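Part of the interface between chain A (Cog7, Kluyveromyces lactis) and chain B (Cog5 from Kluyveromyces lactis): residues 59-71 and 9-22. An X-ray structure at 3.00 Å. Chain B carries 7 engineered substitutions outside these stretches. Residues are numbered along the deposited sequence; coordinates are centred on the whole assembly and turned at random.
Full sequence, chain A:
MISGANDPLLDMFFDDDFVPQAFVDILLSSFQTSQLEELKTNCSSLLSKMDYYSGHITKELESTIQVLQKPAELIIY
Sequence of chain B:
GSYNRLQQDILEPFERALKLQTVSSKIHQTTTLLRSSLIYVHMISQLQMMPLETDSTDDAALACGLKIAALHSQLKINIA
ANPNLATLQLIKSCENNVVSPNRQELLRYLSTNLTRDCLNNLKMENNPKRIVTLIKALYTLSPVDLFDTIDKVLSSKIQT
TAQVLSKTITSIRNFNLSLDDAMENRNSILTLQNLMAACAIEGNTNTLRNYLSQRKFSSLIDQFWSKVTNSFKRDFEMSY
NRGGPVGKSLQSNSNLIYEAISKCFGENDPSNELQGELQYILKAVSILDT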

# COMPACT_ATOMS: atom_id res chain seq x y z
N LYS A 59 26.33 -24.25 30.75
CA LYS A 59 26.92 -24.79 31.96
C LYS A 59 28.28 -25.43 31.68
O LYS A 59 29.23 -25.23 32.44
CB LYS A 59 25.98 -25.78 32.59
CG LYS A 59 25.25 -25.25 33.78
CD LYS A 59 23.95 -25.98 34.01
CE LYS A 59 22.77 -25.20 33.45
NZ LYS A 59 21.50 -25.97 33.61
N GLU A 60 28.40 -26.18 30.58
CA GLU A 60 29.67 -26.84 30.26
C GLU A 60 30.73 -25.79 30.01
O GLU A 60 31.87 -25.91 30.50
CB GLU A 60 29.56 -27.77 29.05
CG GLU A 60 28.68 -28.99 29.26
CD GLU A 60 29.38 -30.14 29.95
OE1 GLU A 60 29.66 -31.14 29.27
OE2 GLU A 60 29.62 -30.06 31.17
N LEU A 61 30.32 -24.73 29.30
CA LEU A 61 31.20 -23.58 29.02
C LEU A 61 31.73 -22.95 30.29
O LEU A 61 32.94 -22.81 30.48
CB LEU A 61 30.44 -22.53 28.21
CG LEU A 61 31.16 -21.93 27.00
CD1 LEU A 61 30.48 -20.67 26.57
CD2 LEU A 61 32.58 -21.63 27.34
N GLU A 62 30.82 -22.56 31.18
CA GLU A 62 31.21 -21.99 32.46
C GLU A 62 32.25 -22.85 33.15
O GLU A 62 33.28 -22.35 33.58
CB GLU A 62 29.96 -21.82 33.33
CG GLU A 62 30.14 -21.10 34.67
CD GLU A 62 28.80 -20.83 35.33
OE1 GLU A 62 28.32 -19.68 35.26
OE2 GLU A 62 28.21 -21.79 35.90
N SER A 63 31.98 -24.16 33.22
CA SER A 63 32.83 -25.11 33.94
C SER A 63 34.20 -25.19 33.27
O SER A 63 35.23 -25.29 33.94
CB SER A 63 32.16 -26.47 34.03
OG SER A 63 32.92 -27.38 34.81
N THR A 64 34.22 -25.13 31.94
CA THR A 64 35.46 -25.24 31.19
C THR A 64 36.39 -24.03 31.41
O THR A 64 37.58 -24.16 31.70
CB THR A 64 35.17 -25.35 29.70
OG1 THR A 64 34.53 -26.60 29.45
CG2 THR A 64 36.46 -25.26 28.89
N ILE A 65 35.81 -22.85 31.28
CA ILE A 65 36.54 -21.62 31.47
C ILE A 65 37.15 -21.53 32.88
O ILE A 65 38.24 -21.00 33.03
CB ILE A 65 35.62 -20.43 31.19
CG1 ILE A 65 35.37 -20.34 29.69
CG2 ILE A 65 36.20 -19.15 31.71
CD1 ILE A 65 34.53 -19.20 29.30
N GLN A 66 36.49 -22.08 33.91
CA GLN A 66 37.07 -22.09 35.26
C GLN A 66 38.40 -22.83 35.34
O GLN A 66 39.26 -22.48 36.14
CB GLN A 66 36.14 -22.74 36.28
CG GLN A 66 34.83 -22.06 36.51
CD GLN A 66 33.92 -22.91 37.39
OE1 GLN A 66 34.30 -24.01 37.80
NE2 GLN A 66 32.72 -22.40 37.68
N VAL A 67 38.58 -23.87 34.52
CA VAL A 67 39.80 -24.66 34.58
C VAL A 67 40.96 -23.92 33.94
O VAL A 67 42.14 -24.19 34.22
CB VAL A 67 39.61 -26.04 33.92
CG1 VAL A 67 38.21 -26.53 34.16
CG2 VAL A 67 39.91 -25.98 32.46
N LEU A 68 40.63 -22.97 33.07
CA LEU A 68 41.64 -22.11 32.49
C LEU A 68 42.38 -21.32 33.56
O LEU A 68 43.56 -20.98 33.40
CB LEU A 68 40.97 -21.14 31.52
CG LEU A 68 41.09 -21.44 30.04
CD1 LEU A 68 40.89 -22.91 29.85
CD2 LEU A 68 40.03 -20.65 29.30
N GLN A 69 41.70 -21.07 34.67
CA GLN A 69 42.31 -20.47 35.85
C GLN A 69 43.27 -21.46 36.51
O GLN A 69 42.85 -22.46 37.09
CB GLN A 69 41.22 -20.01 36.82
CG GLN A 69 41.76 -19.31 38.05
CD GLN A 69 42.46 -18.00 37.71
OE1 GLN A 69 43.68 -17.95 37.56
NE2 GLN A 69 41.67 -16.94 37.56
N LYS A 70 44.57 -21.13 36.41
CA LYS A 70 45.73 -21.93 36.85
C LYS A 70 45.44 -23.32 37.44
O LYS A 70 45.08 -23.44 38.61
CB LYS A 70 46.54 -21.12 37.87
CG LYS A 70 47.71 -21.89 38.45
CD LYS A 70 48.87 -20.97 38.81
CE LYS A 70 48.44 -19.79 39.68
NZ LYS A 70 48.44 -20.12 41.14
N PRO A 71 45.61 -24.37 36.61
CA PRO A 71 45.43 -25.77 37.02
C PRO A 71 46.74 -26.44 37.46
O PRO A 71 46.83 -27.67 37.49
CB PRO A 71 44.88 -26.44 35.75
CG PRO A 71 45.26 -25.50 34.60
CD PRO A 71 45.92 -24.28 35.17
N ASP B 9 48.55 -29.12 28.42
CA ASP B 9 47.25 -29.59 28.84
C ASP B 9 46.51 -28.36 29.32
O ASP B 9 45.66 -28.42 30.20
CB ASP B 9 47.35 -30.68 29.90
CG ASP B 9 47.73 -32.02 29.30
OD1 ASP B 9 47.30 -32.28 28.15
OD2 ASP B 9 48.47 -32.79 29.95
N ILE B 10 46.93 -27.23 28.75
CA ILE B 10 46.34 -25.92 28.97
C ILE B 10 45.79 -25.40 27.63
O ILE B 10 44.97 -24.48 27.61
CB ILE B 10 47.35 -24.91 29.54
CG1 ILE B 10 48.57 -24.79 28.61
CG2 ILE B 10 47.75 -25.30 30.96
CD1 ILE B 10 49.61 -23.80 29.09
N LEU B 11 46.23 -25.99 26.52
CA LEU B 11 45.67 -25.68 25.21
C LEU B 11 44.35 -26.41 25.00
O LEU B 11 43.42 -25.85 24.43
CB LEU B 11 46.61 -26.00 24.04
CG LEU B 11 47.83 -25.10 23.82
CD1 LEU B 11 48.37 -25.29 22.41
CD2 LEU B 11 47.51 -23.64 24.08
N GLU B 12 44.27 -27.68 25.41
CA GLU B 12 43.01 -28.41 25.26
C GLU B 12 41.81 -27.68 25.91
O GLU B 12 40.78 -27.50 25.27
CB GLU B 12 43.15 -29.82 25.84
CG GLU B 12 43.93 -30.73 24.91
CD GLU B 12 43.99 -32.16 25.38
OE1 GLU B 12 45.01 -32.82 25.07
OE2 GLU B 12 43.03 -32.63 26.04
N PRO B 13 41.96 -27.20 27.16
CA PRO B 13 40.81 -26.49 27.71
C PRO B 13 40.54 -25.20 26.95
O PRO B 13 39.38 -24.83 26.76
CB PRO B 13 41.22 -26.21 29.15
CG PRO B 13 42.25 -27.21 29.45
CD PRO B 13 43.01 -27.38 28.18
N PHE B 14 41.60 -24.52 26.53
CA PHE B 14 41.39 -23.34 25.72
C PHE B 14 40.67 -23.74 24.41
O PHE B 14 39.72 -23.07 24.01
CB PHE B 14 42.71 -22.60 25.48
CG PHE B 14 42.70 -21.76 24.24
CD1 PHE B 14 41.94 -20.61 24.15
CD2 PHE B 14 43.47 -22.13 23.13
CE1 PHE B 14 41.93 -19.84 22.98
CE2 PHE B 14 43.46 -21.36 21.96
CZ PHE B 14 42.69 -20.21 21.90
N GLU B 15 41.08 -24.83 23.77
CA GLU B 15 40.37 -25.31 22.56
C GLU B 15 38.91 -25.71 22.86
O GLU B 15 37.99 -25.32 22.14
CB GLU B 15 41.14 -26.45 21.90
CG GLU B 15 42.31 -25.96 21.05
CD GLU B 15 43.34 -27.04 20.73
OE1 GLU B 15 44.50 -26.65 20.38
OE2 GLU B 15 43.02 -28.25 20.83
N ARG B 16 38.69 -26.47 23.94
CA ARG B 16 37.35 -26.97 24.25
C ARG B 16 36.40 -25.80 24.47
O ARG B 16 35.25 -25.81 24.01
CB ARG B 16 37.38 -27.87 25.48
CG ARG B 16 36.03 -28.26 26.06
CD ARG B 16 35.37 -29.42 25.31
NE ARG B 16 34.04 -29.70 25.84
CZ ARG B 16 33.15 -30.52 25.29
NH1 ARG B 16 33.43 -31.18 24.16
NH2 ARG B 16 31.96 -30.68 25.87
N ALA B 17 36.92 -24.77 25.11
CA ALA B 17 36.14 -23.58 25.41
C ALA B 17 35.71 -22.86 24.15
O ALA B 17 34.57 -22.40 24.02
CB ALA B 17 36.93 -22.66 26.30
N LEU B 18 36.65 -22.74 23.23
CA LEU B 18 36.40 -22.05 21.99
C LEU B 18 35.30 -22.74 21.23
O LEU B 18 34.44 -22.10 20.61
CB LEU B 18 37.67 -22.01 21.16
CG LEU B 18 38.11 -20.61 20.76
CD1 LEU B 18 36.85 -19.78 20.35
CD2 LEU B 18 38.86 -20.02 21.91
N LYS B 19 35.36 -24.07 21.26
CA LYS B 19 34.44 -24.91 20.55
C LYS B 19 33.04 -24.74 21.10
O LYS B 19 32.08 -24.55 20.35
CB LYS B 19 34.88 -26.36 20.66
CG LYS B 19 33.89 -27.35 20.12
CD LYS B 19 33.70 -27.18 18.66
CE LYS B 19 32.90 -28.30 18.09
NZ LYS B 19 32.91 -28.17 16.61
N LEU B 20 32.96 -24.80 22.42
CA LEU B 20 31.72 -24.63 23.14
C LEU B 20 31.07 -23.28 22.80
O LEU B 20 29.85 -23.21 22.59
CB LEU B 20 31.97 -24.76 24.65
CG LEU B 20 31.56 -26.07 25.36
CD1 LEU B 20 31.34 -27.20 24.38
CD2 LEU B 20 32.54 -26.50 26.43
N GLN B 21 31.87 -22.21 22.71
CA GLN B 21 31.33 -20.93 22.28
C GLN B 21 30.60 -21.03 20.92
O GLN B 21 29.53 -20.44 20.72
CB GLN B 21 32.43 -19.88 22.19
CG GLN B 21 32.95 -19.36 23.50
CD GLN B 21 33.23 -17.86 23.46
OE1 GLN B 21 34.24 -17.40 22.94
NE2 GLN B 21 32.28 -17.08 23.97
N THR B 22 31.19 -21.80 20.02
CA THR B 22 30.65 -21.99 18.68
C THR B 22 29.34 -22.75 18.74
O THR B 22 28.35 -22.38 18.07
CB THR B 22 31.65 -22.74 17.79
OG1 THR B 22 32.78 -21.90 17.58
CG2 THR B 22 31.03 -23.07 16.46

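This is a small, nearly antiparallel helix-helix contact built on apolar packing around one threonine knob, with no hydrogen bond crossing between the stretches. The axes approach to 9.0 Å with 154° between their directions, and the backbones come close at two pairs, Leu A61 CA to Leu B20 CA at 6.0 Å and Thr A64 CA to Ala B17 CA at 6.1 Å. Thr A64 points toward chain B and sits among Pro B13, Arg B16, Ala B17 and Leu B20. Thr A64 CG2 lies 3.7 Å from Ala B17 CB and 3.6 Å from Pro B13 O. Thr A64 OG1 donates to Glu A60 O at 2.9 Å while also lying 3.6 Å from Leu B20 CD2. The hydroxyl is thus satisfied within its own helix, and a polar residue can serve as a knob without a partner across the contact.

Three residues before Thr A64 and four after it, leucines extend the packing. Leu A61 leaves its backbone sideways, yet its end comes nearer, bringing Leu A61 CG to 3.8 Å from Leu B20 CB. Leu A68 does likewise, placing Leu A68 CD1 3.4 Å from Pro B13 CB, a proline also met by Val A67, with Val A67 CG2 to Pro B13 CB at 3.6 Å. Charge contributes only loosely: Glu A60 OE1 lies near the guanidinium plane, 4.1 Å from Arg B16 NH2, beyond salt-bridge range.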